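Local structure of rusticyanin (Thiobacillus ferrooxidans, 2CAL) at residues A16-D21 / T74-N79; A42-L45 / P49-S52; P61-P66 / Y133-Q138. The protein carries electrons from cytochrome c552 to the A-type oxidase in the iron respiratory chain of the periplasm, using one bound copper ion. The protein carries 1 engineered substitution. All blocks are in the same frame, centred on the assembly; numbering follows the deposited sequence.

How the contacts relate
Contacts 1 and 2 meet on one of the two sheets of this cupredoxin, where strands 70-77 and 36-43 are neighbours; their centres are 12 Å apart, and they touch through hydrogen bonds, Ala43 N with Ile76 O and Thr78 OG1 with Ala43 O. Contact 3 belongs to the other sheet, its centre 15 Å from each; its nearest atoms come within about 6 Å of contact 1 and 7 Å of contact 2. Along the chain, contact 2 is nested inside the loop closed by contact 1, contact 3 follows contact 2, and contacts 1 and 3 interlock. Contacts 2 and 3 reach the copper end, Cys137 binding the ion; contact 1 seats a helix on the sheet farther off.

Contact 1 of 3, residues A16-D21 / T74-N79; sequences AMLEKD and TFINTN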
# COMPACT_ATOMS: atom_id res chain seq x y z
N ALA A 16 -1.01 12.49 -10.44
CA ALA A 16 0.42 12.63 -10.76
C ALA A 16 1.24 11.61 -10.00
O ALA A 16 2.19 11.03 -10.53
CB ALA A 16 0.91 14.03 -10.45
N MET A 17 0.92 11.41 -8.72
CA MET A 17 1.68 10.47 -7.94
C MET A 17 1.43 9.03 -8.34
O MET A 17 2.34 8.21 -8.42
CB MET A 17 1.36 10.65 -6.42
CG MET A 17 1.84 11.97 -5.85
SD MET A 17 1.79 12.13 -4.04
CE MET A 17 0.05 12.38 -3.77
N LEU A 18 0.19 8.63 -8.66
CA LEU A 18 -0.11 7.26 -9.01
C LEU A 18 0.68 6.79 -10.22
O LEU A 18 1.03 5.62 -10.34
CB LEU A 18 -1.59 7.12 -9.30
CG LEU A 18 -2.54 7.33 -8.14
CD1 LEU A 18 -3.98 7.39 -8.65
CD2 LEU A 18 -2.38 6.19 -7.14
N GLU A 19 0.91 7.76 -11.13
CA GLU A 19 1.67 7.49 -12.36
C GLU A 19 3.18 7.36 -12.12
O GLU A 19 3.96 7.08 -13.06
CB GLU A 19 1.34 8.62 -13.35
CG GLU A 19 -0.13 8.68 -13.75
CD GLU A 19 -0.57 9.89 -14.54
OE1 GLU A 19 0.21 10.84 -14.70
OE2 GLU A 19 -1.72 9.95 -15.03
N LYS A 20 3.69 7.50 -10.90
CA LYS A 20 5.11 7.38 -10.61
C LYS A 20 5.47 5.97 -10.11
O LYS A 20 6.65 5.81 -9.72
CB LYS A 20 5.54 8.38 -9.55
CG LYS A 20 5.71 9.82 -9.96
CD LYS A 20 5.45 10.28 -11.34
CE LYS A 20 5.45 11.80 -11.48
NZ LYS A 20 4.14 12.21 -12.05
N ASP A 21 4.51 5.06 -10.07
CA ASP A 21 4.83 3.67 -9.77
C ASP A 21 5.72 3.13 -10.90
O ASP A 21 5.35 3.14 -12.07
CB ASP A 21 3.56 2.87 -9.58
CG ASP A 21 3.85 1.45 -9.20
OD1 ASP A 21 4.16 0.61 -10.08
OD2 ASP A 21 3.84 1.14 -7.96
N THR A 74 4.93 5.19 -1.48
CA THR A 74 3.99 6.31 -1.32
C THR A 74 2.60 5.70 -1.15
O THR A 74 2.22 4.82 -1.92
CB THR A 74 3.97 7.20 -2.57
OG1 THR A 74 5.31 7.66 -2.84
CG2 THR A 74 3.08 8.41 -2.34
N PHE A 75 1.92 6.06 -0.06
CA PHE A 75 0.58 5.56 0.21
C PHE A 75 -0.41 6.72 0.32
O PHE A 75 -0.14 7.67 1.06
CB PHE A 75 0.57 4.74 1.52
CG PHE A 75 -0.84 4.31 1.94
CD1 PHE A 75 -1.66 3.55 1.13
CD2 PHE A 75 -1.34 4.73 3.17
CE1 PHE A 75 -2.92 3.18 1.51
CE2 PHE A 75 -2.62 4.36 3.57
CZ PHE A 75 -3.41 3.61 2.74
N ILE A 76 -1.46 6.62 -0.46
CA ILE A 76 -2.50 7.65 -0.58
C ILE A 76 -3.84 7.06 -0.19
O ILE A 76 -4.22 6.02 -0.70
CB ILE A 76 -2.55 8.17 -2.06
CG1 ILE A 76 -1.19 8.57 -2.61
CG2 ILE A 76 -3.57 9.30 -2.15
CD1 ILE A 76 -1.17 8.63 -4.12
N ASN A 77 -4.56 7.75 0.69
CA ASN A 77 -5.91 7.30 1.03
C ASN A 77 -6.95 8.11 0.27
O ASN A 77 -7.23 9.26 0.65
CB ASN A 77 -6.18 7.40 2.53
CG ASN A 77 -7.57 7.01 2.92
OD1 ASN A 77 -8.09 7.47 4.00
ND2 ASN A 77 -8.25 6.24 2.12
N THR A 78 -7.55 7.51 -0.74
CA THR A 78 -8.59 8.16 -1.53
C THR A 78 -10.01 7.78 -1.11
O THR A 78 -10.97 8.19 -1.76
CB THR A 78 -8.40 7.84 -3.05
OG1 THR A 78 -8.15 6.43 -3.26
CG2 THR A 78 -7.19 8.64 -3.53
N ASN A 79 -10.20 6.99 -0.06
CA ASN A 79 -11.54 6.45 0.25
C ASN A 79 -12.26 7.29 1.28
O ASN A 79 -11.92 7.32 2.45
CB ASN A 79 -11.36 5.01 0.73
CG ASN A 79 -12.63 4.24 0.76
OD1 ASN A 79 -13.63 4.47 0.04
ND2 ASN A 79 -12.68 3.30 1.65
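Met17 and Ile76 meet where the short helix 11-18 lies against the sheet of a cupredoxin, the Greek-key beta sandwich of the blue copper proteins. The helix brings Met17 and Leu18 down on strand 70-77 with apolar atoms alone. Followed outward, Met17 begins with CB, which already touches Ile76 CD1 at 4.0 Å. CG stands anti to the carbonyl carbon (chi1 -67°) and carries the chain outward to SD, across the run of the strand, where SD passes Thr74 CG2 at 4.3 Å. A bend at chi3 (-76°) then swings CE back, so that it comes to 4.0 Å from Ile76 CD1 and 4.2 Å from Ile76 CG1. Root and tip of the methionine thus both touch the Ile76 CD1 methyl, from the same side. Leu18 adds a third carbon: its CD2 branch lies 4.1 Å from Ile76 CD1, the two side chains crossing obliquely. Tyr121 of the neighbouring strand 119-126 touches both Met17 and Ile76, and Leu18 also rests on Ala42. Thr74 turns its methyl to the sulfur, while its hydroxyl OG1 is hydrogen-bonded to Asp123. At the helix end, a type I turn runs from Leu18 to Asp21, and Lys20 N bonds to Met17 O. The lysine side chain folds back toward the last residues of the helix, its NZ donating to Ala16 O at 2.7 Å from 35° above the carbonyl plane.

Contact 2 of 3, residues A42-L45 / P49-S52; sequences AAVL and PFPS
The Phe50 ring meets Val44 obliquely, with CD2 of the ring 4.1 Å from Val44 CG2, while one of its faces is taken by the next residue: across a cis peptide bond, Pro51 CB stands 3.9 Å above the ring plane, over its centre. Phe82 packs against the ring at an interplanar angle of about 50°, and the engineered Met142 touches it too. Val44 CG2, anti to the carbonyl carbon, does most of the valine's work, lying also 3.5 Å from Ser52 O. That same oxygen accepts Val44 N at 3.0 Å, a bent bond (N-H...O 141°) whose donor is tilted 20° from the carbonyl plane. Ser52 OG lies 2.6 Å from Pro49 O, with Glu54 OE2 as a second possible taker of its one proton; the other oxygen of Glu54 receives Leu45 N. The contact therefore closes the loop joining strand 36-43 to strand 53-55, and the side chain of Pro51 lies about 5 Å from the copper ion. Ala43 is paired by its backbone with Ile76 of strand 70-77, while Ala42 and Leu45 rest on Leu18 of helix 11-18.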
# COMPACT_ATOMS: atom_id res chain seq x y z
N ALA A 42 -2.69 3.07 -3.37
CA ALA A 42 -3.85 3.86 -2.90
C ALA A 42 -4.88 2.94 -2.32
O ALA A 42 -5.07 1.80 -2.72
CB ALA A 42 -4.49 4.61 -4.07
N ALA A 43 -5.57 3.45 -1.30
CA ALA A 43 -6.71 2.76 -0.68
C ALA A 43 -8.02 3.11 -1.42
O ALA A 43 -8.46 4.27 -1.31
CB ALA A 43 -6.81 3.16 0.78
N VAL A 44 -8.58 2.17 -2.12
CA VAL A 44 -9.87 2.21 -2.81
C VAL A 44 -9.93 3.46 -3.71
O VAL A 44 -10.57 4.49 -3.45
CB VAL A 44 -11.10 2.18 -1.88
CG1 VAL A 44 -12.37 1.89 -2.67
CG2 VAL A 44 -10.94 1.13 -0.78
N LEU A 45 -9.23 3.38 -4.83
CA LEU A 45 -9.41 4.40 -5.86
C LEU A 45 -10.87 4.35 -6.32
O LEU A 45 -11.51 3.29 -6.31
CB LEU A 45 -8.49 4.16 -7.06
CG LEU A 45 -7.00 4.36 -6.84
CD1 LEU A 45 -6.20 4.02 -8.09
CD2 LEU A 45 -6.74 5.81 -6.43
N PRO A 49 -13.15 -2.12 -6.26
CA PRO A 49 -13.82 -2.85 -5.20
C PRO A 49 -13.38 -2.43 -3.82
O PRO A 49 -12.23 -2.30 -3.43
CB PRO A 49 -13.44 -4.31 -5.50
CG PRO A 49 -13.10 -4.37 -6.94
CD PRO A 49 -12.48 -3.03 -7.22
N PHE A 50 -14.41 -2.23 -2.98
CA PHE A 50 -14.21 -1.98 -1.58
C PHE A 50 -14.20 -3.30 -0.79
O PHE A 50 -15.14 -4.07 -0.94
CB PHE A 50 -15.30 -1.10 -0.92
CG PHE A 50 -15.15 -0.78 0.56
CD1 PHE A 50 -15.76 -1.61 1.52
CD2 PHE A 50 -14.47 0.29 1.14
CE1 PHE A 50 -15.69 -1.44 2.87
CE2 PHE A 50 -14.35 0.46 2.52
CZ PHE A 50 -14.95 -0.38 3.40
N PRO A 51 -13.28 -3.51 0.15
CA PRO A 51 -12.06 -2.78 0.43
C PRO A 51 -10.87 -3.37 -0.28
O PRO A 51 -10.65 -4.58 -0.32
CB PRO A 51 -11.92 -2.93 1.97
CG PRO A 51 -12.38 -4.34 2.18
CD PRO A 51 -13.46 -4.60 1.17
N SER A 52 -10.01 -2.52 -0.84
CA SER A 52 -8.85 -2.99 -1.61
C SER A 52 -7.82 -1.89 -1.69
O SER A 52 -8.08 -0.70 -1.50
CB SER A 52 -9.22 -3.44 -3.01
OG SER A 52 -9.62 -2.31 -3.83

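Contact 3 of 3, residues P61-P66 / Y133-Q138; sequences PTLEIP and YYYVCQ. With CU1 (copper (I) ion), chain B.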
# COMPACT_ATOMS: atom_id res chain seq x y z
N PRO A 61 -2.47 -6.37 -6.25
CA PRO A 61 -1.56 -7.21 -7.02
C PRO A 61 -0.42 -7.71 -6.16
O PRO A 61 -0.03 -7.14 -5.13
CB PRO A 61 -1.07 -6.26 -8.11
CG PRO A 61 -1.05 -4.93 -7.42
CD PRO A 61 -2.32 -4.94 -6.58
N THR A 62 0.18 -8.80 -6.62
CA THR A 62 1.40 -9.27 -5.98
C THR A 62 2.58 -8.46 -6.51
O THR A 62 2.76 -8.27 -7.71
CB THR A 62 1.61 -10.76 -6.26
OG1 THR A 62 0.50 -11.45 -5.64
CG2 THR A 62 2.92 -11.28 -5.70
N LEU A 63 3.37 -7.88 -5.58
CA LEU A 63 4.53 -7.07 -5.95
C LEU A 63 5.80 -7.90 -5.96
O LEU A 63 6.11 -8.51 -4.91
CB LEU A 63 4.69 -5.90 -5.01
CG LEU A 63 3.41 -5.12 -4.63
CD1 LEU A 63 3.78 -3.92 -3.74
CD2 LEU A 63 2.69 -4.65 -5.89
N GLU A 64 6.52 -7.91 -7.05
CA GLU A 64 7.80 -8.66 -7.17
C GLU A 64 8.92 -7.65 -7.10
O GLU A 64 9.09 -6.76 -7.98
CB GLU A 64 7.80 -9.44 -8.47
CG GLU A 64 6.73 -10.51 -8.50
CD GLU A 64 7.06 -11.82 -7.79
OE1 GLU A 64 8.23 -12.06 -7.37
OE2 GLU A 64 6.14 -12.66 -7.66
N ILE A 65 9.70 -7.68 -6.05
CA ILE A 65 10.76 -6.73 -5.73
C ILE A 65 12.12 -7.39 -5.68
O ILE A 65 12.23 -8.47 -5.09
CB ILE A 65 10.44 -6.00 -4.41
CG1 ILE A 65 9.16 -5.13 -4.62
CG2 ILE A 65 11.60 -5.20 -3.84
CD1 ILE A 65 8.70 -4.53 -3.31
N PRO A 66 13.16 -6.85 -6.29
CA PRO A 66 14.47 -7.51 -6.25
C PRO A 66 15.07 -7.37 -4.86
O PRO A 66 15.08 -6.33 -4.25
CB PRO A 66 15.33 -6.77 -7.26
CG PRO A 66 14.53 -5.65 -7.78
CD PRO A 66 13.22 -5.60 -7.06
N TYR A 133 6.24 -11.17 2.08
CA TYR A 133 5.56 -10.24 2.95
C TYR A 133 4.16 -10.00 2.41
O TYR A 133 3.78 -10.42 1.35
CB TYR A 133 6.32 -8.92 3.05
CG TYR A 133 7.78 -9.00 3.39
CD1 TYR A 133 8.81 -9.29 2.48
CD2 TYR A 133 8.19 -8.78 4.70
CE1 TYR A 133 10.13 -9.36 2.84
CE2 TYR A 133 9.53 -8.84 5.07
CZ TYR A 133 10.51 -9.13 4.12
OH TYR A 133 11.82 -9.19 4.52
N TYR A 134 3.37 -9.29 3.26
CA TYR A 134 1.98 -8.94 2.93
C TYR A 134 1.84 -7.47 3.31
O TYR A 134 2.35 -7.02 4.33
CB TYR A 134 0.97 -9.82 3.67
CG TYR A 134 1.20 -11.27 3.32
CD1 TYR A 134 0.54 -11.87 2.25
CD2 TYR A 134 2.14 -12.04 4.02
CE1 TYR A 134 0.79 -13.19 1.94
CE2 TYR A 134 2.40 -13.35 3.69
CZ TYR A 134 1.71 -13.93 2.64
OH TYR A 134 1.96 -15.27 2.30
N TYR A 135 1.10 -6.73 2.45
CA TYR A 135 0.70 -5.35 2.80
C TYR A 135 -0.77 -5.44 3.19
O TYR A 135 -1.59 -6.02 2.50
CB TYR A 135 0.94 -4.32 1.69
CG TYR A 135 0.41 -4.62 0.32
CD1 TYR A 135 1.06 -5.46 -0.60
CD2 TYR A 135 -0.79 -4.06 -0.08
CE1 TYR A 135 0.54 -5.71 -1.85
CE2 TYR A 135 -1.31 -4.30 -1.35
CZ TYR A 135 -0.64 -5.12 -2.25
OH TYR A 135 -1.22 -5.34 -3.47
N VAL A 136 -1.10 -4.89 4.37
CA VAL A 136 -2.37 -5.10 5.03
C VAL A 136 -2.88 -3.79 5.60
O VAL A 136 -2.14 -2.96 6.14
CB VAL A 136 -2.17 -6.13 6.16
CG1 VAL A 136 -3.44 -6.56 6.89
CG2 VAL A 136 -1.47 -7.43 5.69
N CYS A 137 -4.21 -3.62 5.56
CA CYS A 137 -4.89 -2.56 6.28
C CYS A 137 -5.32 -3.03 7.68
O CYS A 137 -5.82 -4.15 7.81
CB CYS A 137 -6.12 -2.07 5.48
SG CYS A 137 -6.98 -0.73 6.38
N GLN A 138 -5.08 -2.16 8.66
CA GLN A 138 -5.42 -2.53 10.04
C GLN A 138 -6.77 -2.00 10.52
O GLN A 138 -7.14 -2.27 11.66
CB GLN A 138 -4.35 -1.95 10.99
CG GLN A 138 -3.03 -2.74 10.93
CD GLN A 138 -2.15 -2.37 12.10
OE1 GLN A 138 -1.50 -1.33 12.29
NE2 GLN A 138 -2.08 -3.34 12.99
CU CU1 B . -8.51 -0.31 4.94
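Tyr135 bridges to Pro61 and Leu63 inside one sheet of the cupredoxin sandwich, where strand 148-153 runs between strands 62-65 and 131-136. Its ring spans that middle strand, resting on Ile151, and the contact falls into three kinds of interaction. The first is polar. Tyr135 OH donates to Pro61 O at 2.7 Å, in the carbonyl plane and on a lone pair, with a C=O...O angle of 132°. The acceptor lies at the ring edge, near the ring plane, so the phenol is tied down end-on. This bond provides a buried hydroxyl and a buried carbonyl with a mate. Pro61 also comes close to the same hydroxyl oxygen with its ring, CD lying 3.3 Å from Tyr135 OH; Pro61 N, 3.2 Å from Tyr135 OH, is a proline nitrogen and carries no proton to give.

The second kind is apolar. Leu63 CG lies 4.0 Å from Tyr135 CE1, the two side chains crossing at about a right angle, as those of Pro61 and Tyr135 do. With CG set between the backbone N and the carbonyl carbon (chi1 52°), the ring is directed at strand 62-65. Phe86 lies nearly parallel to it and Phe53 is steeply inclined. A phenylalanine here would probably keep much of this packing but leave the Pro61 carbonyl without its donor and the ring without the bond that pins its end.

The third is metal coordination, two residues farther along, just past the end of the strand. Cys137 shares the copper ion with His84 ND1 and Met147 SD, the three protein ligands seen here; the usual second histidine of a type 1 site is replaced by the engineered Met142. Cys137 SG binds the copper at 2.1 Å.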